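Local coordinates for protein TetR family transcriptional regulator (Streptomyces coelicolor, PDB 6SRN) that binds a furan-type bacterial hormone that controls antibiotic production and probably regulates transcription by binding DNA, at residues V106-R118 with I197-F209. Sequence-based numbering, arbitrary orientation.
Sequences VEEMLHRAAQAFR and IMERWQELRELMF. With LUB (4-(Hydroxymethyl)-2-propylfuran-3-carboxylic acid), chain B.
An antiparallel helix pair in the ligand-binding domain of this TetR-family regulator joins helix 102-119, which lines the hormone pocket, to the C-terminal helix 197-212; the axes of segments 106-118 and 197-209 approach to 9.8 Å, with 155° between their directions. At one end, Met198 is a knob in a hole formed by His111, Ala114, Gln115 and Arg118. Bends at chi2 and chi3 (-51° and -67°) turn the end of its side chain toward helix 102-119, with Met198 SD 3.7 Å from Ala114 CB, and bring Met198 CE to the edge of the imidazole, 3.5 Å from His111 CD2. That ring is tethered within its own helix by a hydrogen bond from His111 ND1 to Glu108 OE1. Alongside, Ile197 CG2 packs against the aliphatic part of Arg118. Midway, Leu110 crosses the Trp201 indole at about a right angle, Leu110 CB lying 3.6 Å from Trp201 CZ2, while Arg205 CB covers one indole face. At the other end Glu107 works in two ways: its CG sits over the Phe209 ring, 3.5 Å from the centroid, a CH-pi contact, and OE1 receives Arg205 NH1 at 2.6 Å through its anti lone pair, the carboxylate and guanidinium nearly coplanar. Gln202 OE1 holds the same guanidinium through NE. One water accepts from Trp201 NE1 at 2.8 Å and donates to Glu107 O, linking the indole to the opposite helix backbone. Leu110 CD2 and Phe117 CZ approach the ligand, the latter 3.5 Å from LUB C5, and Phe181 of the pocket meets Trp201 edge-to-face. This is consistent with a largely apolar seam behind one wall of the pocket, its indole N-H satisfied by water and a salt bridge between Glu107 and Arg205 at one end.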
loop_
_atom_site.group_PDB
_atom_site.type_symbol
_atom_site.label_atom_id
_atom_site.label_comp_id
_atom_site.label_asym_id
_atom_site.label_seq_id
_atom_site.Cartn_x
_atom_site.Cartn_y
_atom_site.Cartn_z
ATOM N N VAL A 106 -10.449 11.267 -14.860
ATOM C CA VAL A 106 -9.888 10.313 -13.867
ATOM C C VAL A 106 -8.414 10.030 -14.189
ATOM O O VAL A 106 -7.539 10.084 -13.306
ATOM C CB VAL A 106 -10.665 9.007 -13.856
ATOM C CG1 VAL A 106 -10.068 8.006 -12.885
ATOM C CG2 VAL A 106 -12.131 9.227 -13.489
ATOM N N GLU A 107 -8.089 9.749 -15.454
ATOM C CA GLU A 107 -6.727 9.506 -15.859
ATOM C C GLU A 107 -5.803 10.670 -15.504
ATOM O O GLU A 107 -4.704 10.448 -14.956
ATOM C CB GLU A 107 -6.624 9.278 -17.350
ATOM C CG GLU A 107 -7.096 7.964 -17.861
ATOM C CD GLU A 107 -6.756 7.956 -19.338
ATOM O OE1 GLU A 107 -5.524 7.827 -19.677
ATOM O OE2 GLU A 107 -7.681 8.215 -20.107
ATOM N N GLU A 108 -6.225 11.897 -15.829
ATOM C CA GLU A 108 -5.353 13.042 -15.631
ATOM C C GLU A 108 -5.199 13.343 -14.130
ATOM O O GLU A 108 -4.119 13.781 -13.681
ATOM C CB GLU A 108 -5.836 14.265 -16.396
ATOM C CG GLU A 108 -4.961 15.490 -16.231
ATOM C CD GLU A 108 -3.490 15.357 -16.605
ATOM O OE1 GLU A 108 -3.096 14.388 -17.296
ATOM O OE2 GLU A 108 -2.740 16.275 -16.195
ATOM N N MET A 109 -6.247 13.137 -13.344
ATOM C CA MET A 109 -6.096 13.295 -11.890
ATOM C C MET A 109 -5.023 12.386 -11.328
ATOM O O MET A 109 -4.197 12.795 -10.501
ATOM C CB MET A 109 -7.428 13.026 -11.199
ATOM C CG MET A 109 -8.415 14.154 -11.427
ATOM S SD MET A 109 -8.018 15.615 -10.500
ATOM C CE MET A 109 -8.423 15.072 -8.841
ATOM N N LEU A 110 -5.022 11.128 -11.763
ATOM C CA LEU A 110 -4.053 10.161 -11.235
ATOM C C LEU A 110 -2.632 10.453 -11.788
ATOM O O LEU A 110 -1.635 10.289 -11.087
ATOM C CB LEU A 110 -4.504 8.702 -11.473
ATOM C CG LEU A 110 -5.788 8.362 -10.698
ATOM C CD1 LEU A 110 -6.302 7.012 -11.201
ATOM C CD2 LEU A 110 -5.546 8.301 -9.189
ATOM N N HIS A 111 -2.539 10.913 -13.017
ATOM C CA HIS A 111 -1.263 11.421 -13.553
ATOM C C HIS A 111 -0.724 12.524 -12.663
ATOM O O HIS A 111 0.442 12.498 -12.246
ATOM C CB HIS A 111 -1.559 11.956 -14.962
ATOM C CG HIS A 111 -0.390 12.518 -15.692
ATOM N ND1 HIS A 111 -0.563 13.356 -16.781
ATOM C CD2 HIS A 111 0.936 12.481 -15.457
ATOM C CE1 HIS A 111 0.637 13.716 -17.244
ATOM N NE2 HIS A 111 1.566 13.179 -16.466
ATOM N N ARG A 112 -1.562 13.504 -12.351
ATOM C CA ARG A 112 -1.140 14.593 -11.518
ATOM C C ARG A 112 -0.777 14.125 -10.091
ATOM O O ARG A 112 0.180 14.613 -9.496
ATOM C CB ARG A 112 -2.246 15.666 -11.491
ATOM C CG ARG A 112 -2.302 16.476 -12.758
ATOM C CD ARG A 112 -3.297 17.609 -12.691
ATOM N NE ARG A 112 -3.484 18.151 -14.036
ATOM C CZ ARG A 112 -4.077 19.298 -14.321
ATOM N NH1 ARG A 112 -4.566 20.064 -13.358
ATOM N NH2 ARG A 112 -4.176 19.671 -15.604
ATOM N N ALA A 113 -1.540 13.178 -9.543
ATOM C CA ALA A 113 -1.191 12.625 -8.233
ATOM C C ALA A 113 0.153 11.986 -8.271
ATOM O O ALA A 113 0.908 12.110 -7.289
ATOM C CB ALA A 113 -2.222 11.613 -7.807
ATOM N N ALA A 114 0.476 11.222 -9.319
ATOM C CA ALA A 114 1.777 10.555 -9.377
ATOM C C ALA A 114 2.940 11.537 -9.389
ATOM O O ALA A 114 3.927 11.372 -8.637
ATOM C CB ALA A 114 1.830 9.638 -10.594
ATOM N N GLN A 115 2.815 12.614 -10.180
ATOM C CA GLN A 115 3.832 13.660 -10.226
ATOM C C GLN A 115 3.934 14.343 -8.871
ATOM O O GLN A 115 5.001 14.735 -8.425
ATOM C CB GLN A 115 3.419 14.756 -11.239
ATOM C CG GLN A 115 3.461 14.329 -12.656
ATOM C CD GLN A 115 2.929 15.434 -13.566
ATOM O OE1 GLN A 115 1.795 15.872 -13.428
ATOM N NE2 GLN A 115 3.783 15.991 -14.385
ATOM N N ALA A 116 2.785 14.507 -8.199
ATOM C CA ALA A 116 2.786 15.243 -6.941
ATOM C C ALA A 116 3.450 14.419 -5.817
ATOM O O ALA A 116 4.183 14.951 -4.988
ATOM C CB ALA A 116 1.386 15.647 -6.566
ATOM N N PHE A 117 3.142 13.117 -5.762
ATOM C CA PHE A 117 3.887 12.268 -4.832
ATOM C C PHE A 117 5.373 12.250 -5.167
ATOM O O PHE A 117 6.224 12.199 -4.263
ATOM C CB PHE A 117 3.318 10.842 -4.798
ATOM C CG PHE A 117 2.037 10.698 -4.006
ATOM C CD1 PHE A 117 2.039 10.903 -2.619
ATOM C CD2 PHE A 117 0.851 10.322 -4.606
ATOM C CE1 PHE A 117 0.844 10.722 -1.904
ATOM C CE2 PHE A 117 -0.314 10.164 -3.889
ATOM C CZ PHE A 117 -0.327 10.360 -2.528
ATOM N N ARG A 118 5.708 12.287 -6.450
ATOM C CA ARG A 118 7.106 12.321 -6.852
ATOM C C ARG A 118 7.860 13.565 -6.354
ATOM O O ARG A 118 9.000 13.434 -5.866
ATOM C CB ARG A 118 7.231 12.233 -8.362
ATOM C CG ARG A 118 8.646 11.967 -8.884
ATOM C CD ARG A 118 8.758 12.133 -10.394
ATOM N NE ARG A 118 8.395 13.517 -10.727
ATOM C CZ ARG A 118 7.901 13.957 -11.884
ATOM N NH1 ARG A 118 7.751 13.167 -12.927
ATOM N NH2 ARG A 118 7.517 15.204 -11.992
ATOM N N ILE A 197 8.273 6.299 -10.260
ATOM C CA ILE A 197 6.824 6.270 -10.101
ATOM C C ILE A 197 6.083 6.426 -11.420
ATOM O O ILE A 197 5.046 5.769 -11.640
ATOM C CB ILE A 197 6.342 7.302 -9.045
ATOM C CG1 ILE A 197 4.884 7.072 -8.732
ATOM C CG2 ILE A 197 6.604 8.725 -9.465
ATOM C CD1 ILE A 197 4.377 7.876 -7.572
ATOM N N MET A 198 6.574 7.275 -12.306
ATOM C CA MET A 198 5.807 7.510 -13.536
ATOM C C MET A 198 5.744 6.267 -14.440
ATOM O O MET A 198 4.677 5.981 -15.028
ATOM C CB MET A 198 6.331 8.745 -14.301
ATOM C CG MET A 198 6.324 10.031 -13.474
ATOM S SD MET A 198 4.793 10.475 -12.645
ATOM C CE MET A 198 3.693 10.839 -13.983
ATOM N N GLU A 199 6.869 5.530 -14.525
ATOM C CA GLU A 199 6.901 4.296 -15.291
ATOM C C GLU A 199 6.043 3.229 -14.656
ATOM O O GLU A 199 5.476 2.406 -15.375
ATOM C CB GLU A 199 8.351 3.778 -15.350
ATOM C CG GLU A 199 9.371 4.676 -15.988
ATOM C CD GLU A 199 10.191 5.402 -14.929
ATOM O OE1 GLU A 199 9.587 6.298 -14.383
ATOM O OE2 GLU A 199 11.405 5.081 -14.624
ATOM N N ARG A 200 6.090 3.139 -13.329
ATOM C CA ARG A 200 5.312 2.112 -12.625
ATOM C C ARG A 200 3.830 2.404 -12.814
ATOM O O ARG A 200 3.018 1.488 -12.985
ATOM C CB ARG A 200 5.714 2.076 -11.147
ATOM C CG ARG A 200 7.178 1.757 -10.862
ATOM C CD ARG A 200 7.579 0.320 -11.173
ATOM N NE ARG A 200 7.705 0.051 -12.593
ATOM C CZ ARG A 200 8.742 0.424 -13.338
ATOM N NH1 ARG A 200 9.807 1.058 -12.810
ATOM N NH2 ARG A 200 8.721 0.146 -14.622
ATOM N N TRP A 201 3.437 3.671 -12.719
ATOM C CA TRP A 201 2.031 4.044 -12.964
ATOM C C TRP A 201 1.618 3.783 -14.409
ATOM O O TRP A 201 0.589 3.224 -14.622
ATOM C CB TRP A 201 1.757 5.481 -12.529
ATOM C CG TRP A 201 0.328 5.878 -12.752
ATOM C CD1 TRP A 201 -0.089 6.973 -13.453
ATOM C CD2 TRP A 201 -0.863 5.152 -12.361
ATOM N NE1 TRP A 201 -1.454 6.995 -13.478
ATOM C CE2 TRP A 201 -1.962 5.898 -12.838
ATOM C CE3 TRP A 201 -1.098 3.975 -11.648
ATOM C CZ2 TRP A 201 -3.288 5.491 -12.640
ATOM C CZ3 TRP A 201 -2.411 3.543 -11.473
ATOM C CH2 TRP A 201 -3.491 4.328 -11.950
ATOM N N GLN A 202 2.471 4.124 -15.362
ATOM C CA GLN A 202 2.125 3.878 -16.763
ATOM C C GLN A 202 1.785 2.444 -17.027
ATOM O O GLN A 202 0.785 2.145 -17.665
ATOM C CB GLN A 202 3.244 4.322 -17.679
ATOM C CG GLN A 202 2.989 4.076 -19.175
ATOM C CD GLN A 202 1.569 4.467 -19.611
ATOM O OE1 GLN A 202 1.124 5.590 -19.373
ATOM N NE2 GLN A 202 0.855 3.535 -20.291
ATOM N N GLU A 203 2.601 1.526 -16.515
ATOM C CA GLU A 203 2.370 0.131 -16.878
ATOM C C GLU A 203 1.119 -0.432 -16.202
ATOM O O GLU A 203 0.460 -1.286 -16.750
ATOM C CB GLU A 203 3.618 -0.701 -16.601
ATOM C CG GLU A 203 3.987 -0.889 -15.162
ATOM C CD GLU A 203 5.435 -1.312 -14.924
ATOM O OE1 GLU A 203 6.347 -1.325 -15.830
ATOM O OE2 GLU A 203 5.679 -1.633 -13.747
ATOM N N LEU A 204 0.817 0.015 -15.000
ATOM C CA LEU A 204 -0.372 -0.446 -14.294
ATOM C C LEU A 204 -1.637 0.258 -14.852
ATOM O O LEU A 204 -2.649 -0.416 -15.060
ATOM C CB LEU A 204 -0.218 -0.118 -12.788
ATOM C CG LEU A 204 -1.466 -0.283 -11.913
ATOM C CD1 LEU A 204 -1.971 -1.694 -11.961
ATOM C CD2 LEU A 204 -1.129 0.143 -10.471
ATOM N N ARG A 205 -1.584 1.562 -15.051
ATOM C CA ARG A 205 -2.673 2.369 -15.640
ATOM C C ARG A 205 -3.070 1.802 -16.997
ATOM O O ARG A 205 -4.279 1.711 -17.333
ATOM C CB ARG A 205 -2.114 3.763 -15.762
ATOM C CG ARG A 205 -2.834 4.906 -16.365
ATOM C CD ARG A 205 -1.665 5.852 -16.607
ATOM N NE ARG A 205 -1.411 6.014 -18.014
ATOM C CZ ARG A 205 -2.268 6.594 -18.835
ATOM N NH1 ARG A 205 -3.445 7.042 -18.383
ATOM N NH2 ARG A 205 -1.956 6.735 -20.099
ATOM N N GLU A 206 -2.099 1.361 -17.785
ATOM C CA GLU A 206 -2.447 0.806 -19.101
ATOM C C GLU A 206 -3.398 -0.387 -18.951
ATOM O O GLU A 206 -4.413 -0.512 -19.690
ATOM C CB GLU A 206 -1.184 0.457 -19.901
ATOM C CG GLU A 206 -1.473 0.133 -21.373
ATOM C CD GLU A 206 -1.991 -1.265 -21.649
ATOM O OE1 GLU A 206 -1.761 -2.236 -20.878
ATOM O OE2 GLU A 206 -2.625 -1.424 -22.744
ATOM N N LEU A 207 -3.114 -1.246 -17.994
ATOM C CA LEU A 207 -4.011 -2.370 -17.747
ATOM C C LEU A 207 -5.366 -1.913 -17.199
ATOM O O LEU A 207 -6.420 -2.334 -17.669
ATOM C CB LEU A 207 -3.391 -3.317 -16.726
ATOM C CG LEU A 207 -2.050 -3.948 -17.065
ATOM C CD1 LEU A 207 -1.552 -4.766 -15.881
ATOM C CD2 LEU A 207 -2.153 -4.812 -18.300
ATOM N N MET A 208 -5.354 -1.042 -16.197
ATOM C CA MET A 208 -6.610 -0.661 -15.549
ATOM C C MET A 208 -7.510 0.046 -16.519
ATOM O O MET A 208 -8.693 -0.257 -16.552
ATOM C CB MET A 208 -6.337 0.222 -14.346
ATOM C CG MET A 208 -5.440 -0.520 -13.393
ATOM S SD MET A 208 -6.336 -1.677 -12.390
ATOM C CE MET A 208 -7.441 -0.670 -11.347
ATOM N N PHE A 209 -6.985 0.996 -17.281
ATOM C CA PHE A 209 -7.850 1.738 -18.202
ATOM C C PHE A 209 -8.241 0.925 -19.429
ATOM O O PHE A 209 -9.338 1.124 -19.932
ATOM C CB PHE A 209 -7.273 3.102 -18.524
ATOM C CG PHE A 209 -7.433 4.050 -17.397
ATOM C CD1 PHE A 209 -8.608 4.782 -17.215
ATOM C CD2 PHE A 209 -6.452 4.115 -16.432
ATOM C CE1 PHE A 209 -8.757 5.608 -16.099
ATOM C CE2 PHE A 209 -6.602 4.953 -15.352
ATOM C CZ PHE A 209 -7.750 5.666 -15.169
HETATM C C2 LUB B . -3.391 7.553 -1.907
HETATM C C4 LUB B . -2.496 7.773 0.133
HETATM C C5 LUB B . -1.494 7.568 -0.727
HETATM C C6 LUB B . -4.241 7.209 -3.061
HETATM O O11 LUB B . -6.030 8.026 -0.798
HETATM C C9 LUB B . -5.059 7.896 -0.009
HETATM O O10 LUB B . -5.221 7.889 1.265
HETATM C C3 LUB B . -3.714 7.698 -0.513
HETATM C C12 LUB B . -2.203 8.157 1.575
HETATM O O13 LUB B . -2.948 7.280 2.453
HETATM O O1 LUB B . -2.020 7.293 -2.001
HETATM C C7 LUB B . -4.193 8.391 -4.038
HETATM C C8 LUB B . -5.081 8.179 -5.239
HETATM O O HOH W 1 -3.124 8.291 -15.349
#